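Local coordinates for protein beta-glucuronidase (uncultured Clostridium sp., PDB 6U7J) that hydrolyses beta-D-glucuronides as a gut microbial glycoside hydrolase of family 2, and probably helps to reactivate conjugated estrogens, at residues W412-E417 and E430-Y435; G447-D452 and D456-F461. All blocks are in the same frame, centred on the assembly; numbering follows the deposited sequence.

Contact 1 (W412-E417 and E430-Y435); sequences WSITNE and EEVTKY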
loop_
_atom_site.group_PDB
_atom_site.type_symbol
_atom_site.label_atom_id
_atom_site.label_comp_id
_atom_site.label_asym_id
_atom_site.label_seq_id
_atom_site.Cartn_x
_atom_site.Cartn_y
_atom_site.Cartn_z
ATOM N N TRP B 412 -38.380 4.114 10.541
ATOM C CA TRP B 412 -37.705 3.521 11.689
ATOM C C TRP B 412 -37.300 2.105 11.324
ATOM O O TRP B 412 -38.131 1.331 10.846
ATOM C CB TRP B 412 -38.592 3.463 12.943
ATOM C CG TRP B 412 -39.221 4.760 13.372
ATOM C CD1 TRP B 412 -40.535 5.074 13.308
ATOM C CD2 TRP B 412 -38.565 5.897 13.956
ATOM N NE1 TRP B 412 -40.746 6.343 13.784
ATOM C CE2 TRP B 412 -39.555 6.874 14.189
ATOM C CE3 TRP B 412 -37.235 6.191 14.286
ATOM C CZ2 TRP B 412 -39.265 8.124 14.737
ATOM C CZ3 TRP B 412 -36.944 7.433 14.827
ATOM C CH2 TRP B 412 -37.957 8.384 15.052
ATOM N N SER B 413 -36.040 1.761 11.564
ATOM C CA SER B 413 -35.612 0.377 11.494
ATOM C C SER B 413 -35.437 -0.125 12.915
ATOM O O SER B 413 -34.707 0.485 13.700
ATOM C CB SER B 413 -34.312 0.214 10.703
ATOM O OG SER B 413 -33.774 -1.070 10.936
ATOM N N ILE B 414 -36.098 -1.235 13.242
ATOM C CA ILE B 414 -36.192 -1.681 14.627
ATOM C C ILE B 414 -35.196 -2.770 14.959
ATOM O O ILE B 414 -35.092 -3.152 16.140
ATOM C CB ILE B 414 -37.616 -2.174 14.956
ATOM C CG1 ILE B 414 -37.952 -3.378 14.087
ATOM C CG2 ILE B 414 -38.622 -1.041 14.754
ATOM C CD1 ILE B 414 -39.123 -4.186 14.598
ATOM N N THR B 415 -34.473 -3.293 13.965
ATOM C CA THR B 415 -33.540 -4.389 14.158
ATOM C C THR B 415 -32.709 -4.568 12.893
ATOM O O THR B 415 -33.160 -4.277 11.776
ATOM C CB THR B 415 -34.270 -5.696 14.512
ATOM O OG1 THR B 415 -33.324 -6.701 14.871
ATOM C CG2 THR B 415 -35.106 -6.198 13.345
ATOM N N ASN B 416 -31.485 -5.039 13.079
ATOM C CA ASN B 416 -30.615 -5.383 11.966
ATOM C C ASN B 416 -30.253 -6.854 12.074
ATOM O O ASN B 416 -29.625 -7.269 13.056
ATOM C CB ASN B 416 -29.360 -4.503 11.937
ATOM C CG ASN B 416 -28.426 -4.875 10.809
ATOM O OD1 ASN B 416 -28.607 -4.448 9.665
ATOM N ND2 ASN B 416 -27.424 -5.680 11.122
ATOM N N GLU B 417 -30.701 -7.640 11.097
ATOM C CA GLU B 417 -30.304 -9.032 10.937
ATOM C C GLU B 417 -30.554 -9.919 12.184
ATOM O O GLU B 417 -29.684 -10.587 12.654
ATOM C CB GLU B 417 -28.830 -9.117 10.552
ATOM C CG GLU B 417 -28.494 -8.495 9.187
ATOM C CD GLU B 417 -27.086 -8.873 8.681
ATOM O OE1 GLU B 417 -26.226 -9.286 9.488
ATOM O OE2 GLU B 417 -26.840 -8.751 7.467
ATOM N N GLU B 430 -43.554 -8.862 16.722
ATOM C CA GLU B 430 -44.914 -8.334 16.678
ATOM C C GLU B 430 -45.148 -7.363 17.819
ATOM O O GLU B 430 -45.731 -6.286 17.622
ATOM C CB GLU B 430 -45.944 -9.455 16.745
ATOM C CG GLU B 430 -47.340 -8.940 16.448
ATOM C CD GLU B 430 -48.420 -9.938 16.785
ATOM O OE1 GLU B 430 -49.545 -9.801 16.252
ATOM O OE2 GLU B 430 -48.145 -10.857 17.582
ATOM N N GLU B 431 -44.697 -7.729 19.024
ATOM C CA GLU B 431 -44.750 -6.803 20.145
ATOM C C GLU B 431 -43.976 -5.527 19.836
ATOM O O GLU B 431 -44.490 -4.417 20.016
ATOM C CB GLU B 431 -44.207 -7.482 21.399
ATOM C CG GLU B 431 -45.292 -8.001 22.322
ATOM C CD GLU B 431 -46.310 -6.922 22.660
ATOM O OE1 GLU B 431 -45.938 -5.940 23.345
ATOM O OE2 GLU B 431 -47.473 -7.045 22.218
ATOM N N VAL B 432 -42.736 -5.665 19.348
ATOM C CA VAL B 432 -41.915 -4.483 19.099
ATOM C C VAL B 432 -42.573 -3.595 18.056
ATOM O O VAL B 432 -42.671 -2.376 18.229
ATOM C CB VAL B 432 -40.486 -4.874 18.676
ATOM C CG1 VAL B 432 -39.694 -3.624 18.312
ATOM C CG2 VAL B 432 -39.775 -5.609 19.781
ATOM N N THR B 433 -43.041 -4.195 16.957
ATOM C CA THR B 433 -43.605 -3.388 15.876
ATOM C C THR B 433 -44.880 -2.679 16.324
ATOM O O THR B 433 -45.070 -1.490 16.042
ATOM C CB THR B 433 -43.883 -4.253 14.648
ATOM O OG1 THR B 433 -44.526 -5.467 15.055
ATOM C CG2 THR B 433 -42.597 -4.589 13.930
ATOM N N LYS B 434 -45.754 -3.385 17.042
ATOM C CA LYS B 434 -46.960 -2.744 17.558
ATOM C C LYS B 434 -46.621 -1.578 18.475
ATOM O O LYS B 434 -47.289 -0.538 18.436
ATOM C CB LYS B 434 -47.821 -3.770 18.284
ATOM C CG LYS B 434 -48.735 -4.534 17.334
ATOM C CD LYS B 434 -49.259 -5.831 17.926
ATOM C CE LYS B 434 -49.300 -5.782 19.433
ATOM N NZ LYS B 434 -50.280 -4.765 19.907
ATOM N N TYR B 435 -45.558 -1.708 19.273
ATOM C CA TYR B 435 -45.216 -0.629 20.201
ATOM C C TYR B 435 -44.742 0.625 19.468
ATOM O O TYR B 435 -45.107 1.742 19.851
ATOM C CB TYR B 435 -44.156 -1.091 21.199
ATOM C CG TYR B 435 -43.833 -0.024 22.212
ATOM C CD1 TYR B 435 -42.639 0.692 22.146
ATOM C CD2 TYR B 435 -44.746 0.299 23.221
ATOM C CE1 TYR B 435 -42.349 1.686 23.074
ATOM C CE2 TYR B 435 -44.464 1.293 24.154
ATOM C CZ TYR B 435 -43.263 1.979 24.075
ATOM O OH TYR B 435 -42.987 2.966 24.987
#

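Contact 2 (G447-D452 and D456-F461); sequences GTMNVD and DKISQF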
loop_
_atom_site.group_PDB
_atom_site.type_symbol
_atom_site.label_atom_id
_atom_site.label_comp_id
_atom_site.label_asym_id
_atom_site.label_seq_id
_atom_site.Cartn_x
_atom_site.Cartn_y
_atom_site.Cartn_z
ATOM N N GLY B 447 -37.122 -3.476 9.294
ATOM C CA GLY B 447 -35.973 -4.124 9.902
ATOM C C GLY B 447 -35.307 -4.914 8.795
ATOM O O GLY B 447 -35.962 -5.299 7.823
ATOM N N THR B 448 -34.000 -5.130 8.917
ATOM C CA THR B 448 -33.267 -5.734 7.818
ATOM C C THR B 448 -33.113 -7.234 8.021
ATOM O O THR B 448 -32.934 -7.722 9.139
ATOM C CB THR B 448 -31.882 -5.107 7.628
ATOM O OG1 THR B 448 -31.027 -5.488 8.719
ATOM C CG2 THR B 448 -31.992 -3.599 7.543
ATOM N N MET B 449 -33.144 -7.953 6.903
ATOM C CA MET B 449 -33.138 -9.405 6.871
ATOM C C MET B 449 -31.781 -9.933 6.454
ATOM O O MET B 449 -31.146 -9.398 5.538
ATOM C CB MET B 449 -34.172 -9.928 5.866
ATOM C CG MET B 449 -35.612 -9.633 6.219
ATOM S SD MET B 449 -36.114 -10.695 7.562
ATOM C CE MET B 449 -36.114 -9.506 8.907
ATOM N N ASN B 450 -31.371 -11.029 7.080
ATOM C CA ASN B 450 -30.327 -11.861 6.504
ATOM C C ASN B 450 -30.716 -13.325 6.334
ATOM O O ASN B 450 -30.118 -13.987 5.485
ATOM C CB ASN B 450 -29.040 -11.773 7.339
ATOM C CG ASN B 450 -29.067 -12.691 8.517
ATOM O OD1 ASN B 450 -29.840 -12.485 9.449
ATOM N ND2 ASN B 450 -28.248 -13.733 8.483
ATOM N N VAL B 451 -31.699 -13.851 7.083
ATOM C CA VAL B 451 -32.114 -15.253 6.956
ATOM C C VAL B 451 -32.773 -15.465 5.599
ATOM O O VAL B 451 -33.155 -14.499 4.930
ATOM C CB VAL B 451 -33.081 -15.682 8.077
ATOM C CG1 VAL B 451 -32.482 -15.463 9.469
ATOM C CG2 VAL B 451 -34.411 -14.951 7.935
ATOM N N ASP B 452 -32.939 -16.727 5.199
ATOM C CA ASP B 452 -33.540 -17.041 3.906
ATOM C C ASP B 452 -35.006 -16.610 3.875
ATOM O O ASP B 452 -35.716 -16.682 4.885
ATOM C CB ASP B 452 -33.417 -18.541 3.611
ATOM C CG ASP B 452 -31.960 -19.017 3.543
ATOM O OD1 ASP B 452 -31.102 -18.267 3.020
ATOM O OD2 ASP B 452 -31.668 -20.149 4.003
ATOM N N ASP B 456 -37.965 -16.653 6.917
ATOM C CA ASP B 456 -38.286 -15.456 7.683
ATOM C C ASP B 456 -39.699 -15.551 8.236
ATOM O O ASP B 456 -40.604 -16.094 7.597
ATOM C CB ASP B 456 -38.176 -14.189 6.830
ATOM C CG ASP B 456 -38.614 -12.948 7.599
ATOM O OD1 ASP B 456 -38.123 -12.769 8.732
ATOM O OD2 ASP B 456 -39.460 -12.172 7.107
ATOM N N LYS B 457 -39.889 -14.993 9.431
ATOM C CA LYS B 457 -41.189 -15.048 10.074
ATOM C C LYS B 457 -41.662 -13.705 10.617
ATOM O O LYS B 457 -42.661 -13.677 11.339
ATOM C CB LYS B 457 -41.169 -16.100 11.185
ATOM C CG LYS B 457 -41.159 -17.527 10.628
ATOM C CD LYS B 457 -40.965 -18.570 11.701
ATOM C CE LYS B 457 -40.757 -19.931 11.082
ATOM N NZ LYS B 457 -39.552 -19.947 10.198
ATOM N N ILE B 458 -41.009 -12.587 10.271
ATOM C CA ILE B 458 -41.369 -11.315 10.892
ATOM C C ILE B 458 -41.614 -10.183 9.897
ATOM O O ILE B 458 -42.206 -9.159 10.260
ATOM C CB ILE B 458 -40.303 -10.878 11.919
ATOM C CG1 ILE B 458 -39.022 -10.395 11.222
ATOM C CG2 ILE B 458 -40.010 -11.994 12.913
ATOM C CD1 ILE B 458 -38.074 -9.623 12.167
ATOM N N SER B 459 -41.187 -10.332 8.643
ATOM C CA SER B 459 -41.259 -9.182 7.743
ATOM C C SER B 459 -42.691 -8.791 7.402
ATOM O O SER B 459 -42.913 -7.659 6.947
ATOM C CB SER B 459 -40.477 -9.431 6.450
ATOM O OG SER B 459 -39.084 -9.292 6.682
ATOM N N GLN B 460 -43.668 -9.680 7.620
ATOM C CA GLN B 460 -45.063 -9.296 7.415
ATOM C C GLN B 460 -45.470 -8.104 8.284
ATOM O O GLN B 460 -46.428 -7.406 7.940
ATOM C CB GLN B 460 -45.993 -10.479 7.688
ATOM C CG GLN B 460 -46.007 -10.950 9.143
ATOM C CD GLN B 460 -44.899 -11.954 9.426
ATOM O OE1 GLN B 460 -43.998 -12.135 8.607
ATOM N NE2 GLN B 460 -44.957 -12.606 10.584
ATOM N N PHE B 461 -44.757 -7.842 9.386
ATOM C CA PHE B 461 -45.099 -6.728 10.261
ATOM C C PHE B 461 -44.578 -5.387 9.761
ATOM O O PHE B 461 -44.949 -4.355 10.329
ATOM C CB PHE B 461 -44.562 -6.973 11.681
ATOM C CG PHE B 461 -45.036 -8.269 12.299
ATOM C CD1 PHE B 461 -46.382 -8.583 12.347
ATOM C CD2 PHE B 461 -44.131 -9.173 12.829
ATOM C CE1 PHE B 461 -46.817 -9.779 12.909
ATOM C CE2 PHE B 461 -44.562 -10.366 13.397
ATOM C CZ PHE B 461 -45.908 -10.668 13.435
HETATM O O HOH W 1 -37.747 -6.549 6.108
#

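Contact 1 (W412-E417 and E430-Y435)
Ile414, on strand 409-416, pushes a single methyl, CD1, against helix 424-439, where Val432 and Thr433 receive it. Its CG1 branch sits between the backbone N and the carbonyl carbon (chi1 62°), and the chain then runs extended (chi2 163°), which sets CD1 against the helix. Val432 CG1 lies 3.8 Å from Ile414 CD1; the two side chains run past one another in opposite senses, so each lays its tip alongside the other. Thr433 comes in obliquely and meets the same methyl from another direction, roughly at right angles to the Val432 contact, its CG2 only 3.6 Å from Ile414 CD1. The threonine thus divides its branches: CG2 serves the apolar seam, while OG1 (chi1 45°) turns back along the helix and hydrogen-bonds to Phe429 O of the preceding turn. That keeps its polar end off the isoleucine, and all three touching residues are buried. This is how a strand and its following helix pack in a TIM barrel: an aliphatic side chain leaves the outer side of the fourth barrel strand and lodges on the inner side of the helix. Phe429 also packs on Ile414, while helix 386-403 flanks the seam, placing Leu389 and Leu396 against Val432 and hydrogen-bonding His392 to Ile414 O. Strand 358-362 borders strand 409-416 in the barrel, and strand 445-449, its other neighbour, completes the beta-alpha-beta unit.

Contact 2 (G447-D452 and D456-F461)
Beyond strand 445-449 the chain doubles back on itself, and a weak backbone hydrogen bond from Asp456 N to Asp452 O (3.0 Å) closes the bend. In TIM-barrel terms this is the loop that follows the fifth barrel strand, and an Asx turn at Asp456 shapes its second half. The Asp456 carboxylate stands anti to its own backbone N (chi1 176°) and folds over the chain ahead: Ile458 N reaches OD1 at 3.3 Å, 54° out of the carboxylate plane, whereas Ser459 N approaches Asp456 OD2 on its syn side, near that plane, at 3.0 Å. A further partner, Ser420 OG, hydrogen-bonds to OD1. With its two oxygens tied to successive amides, the carboxylate fixes the start of the 3-10 turn 459-461. Met449 crosses this group at about a right angle, bringing SD to 3.1 Å from Asp456 OD1. The oxygen lies near the extension of the CG-SD bond (about 149° at sulfur), a direction consistent with a favourable sulfur-oxygen contact. Bends at chi2 and chi3 curl the methionine so that its methyl CE turns to Ile458, 3.8 Å from CD1. Val451 packs CG2 against CA and CB of Asp456, covering the base of the carboxylate arm, and Trp494 of helix 480-498 touches both Met449 and Asp456. One water bridges strand and turn, donating to Gly447 O at 2.8 Å and lying 3.1 Å from Ser459 OG.

Contacts 1 and 2 are both largely buried and lie in series along the chain, their centres about 11 Å apart, on neighbouring strands of one barrel sheet. Contact 1 joins a strand to its outer helix through methyl groups alone; contact 2, where Asp452 is exposed, holds a strand end to its own loop with a carboxylate, a sulfur and a water. They meet where Asn416 OD1 pairs with Thr448 OG1 (2.8 Å), Glu417 N with Thr448 O, and Glu430 packs on Phe461. Asn416 and Glu417, at the end of the fourth strand, match this glycosidase clan's Asn-Glu pair, whose glutamate is the general acid/base; Glu417 is probably the acid/base here.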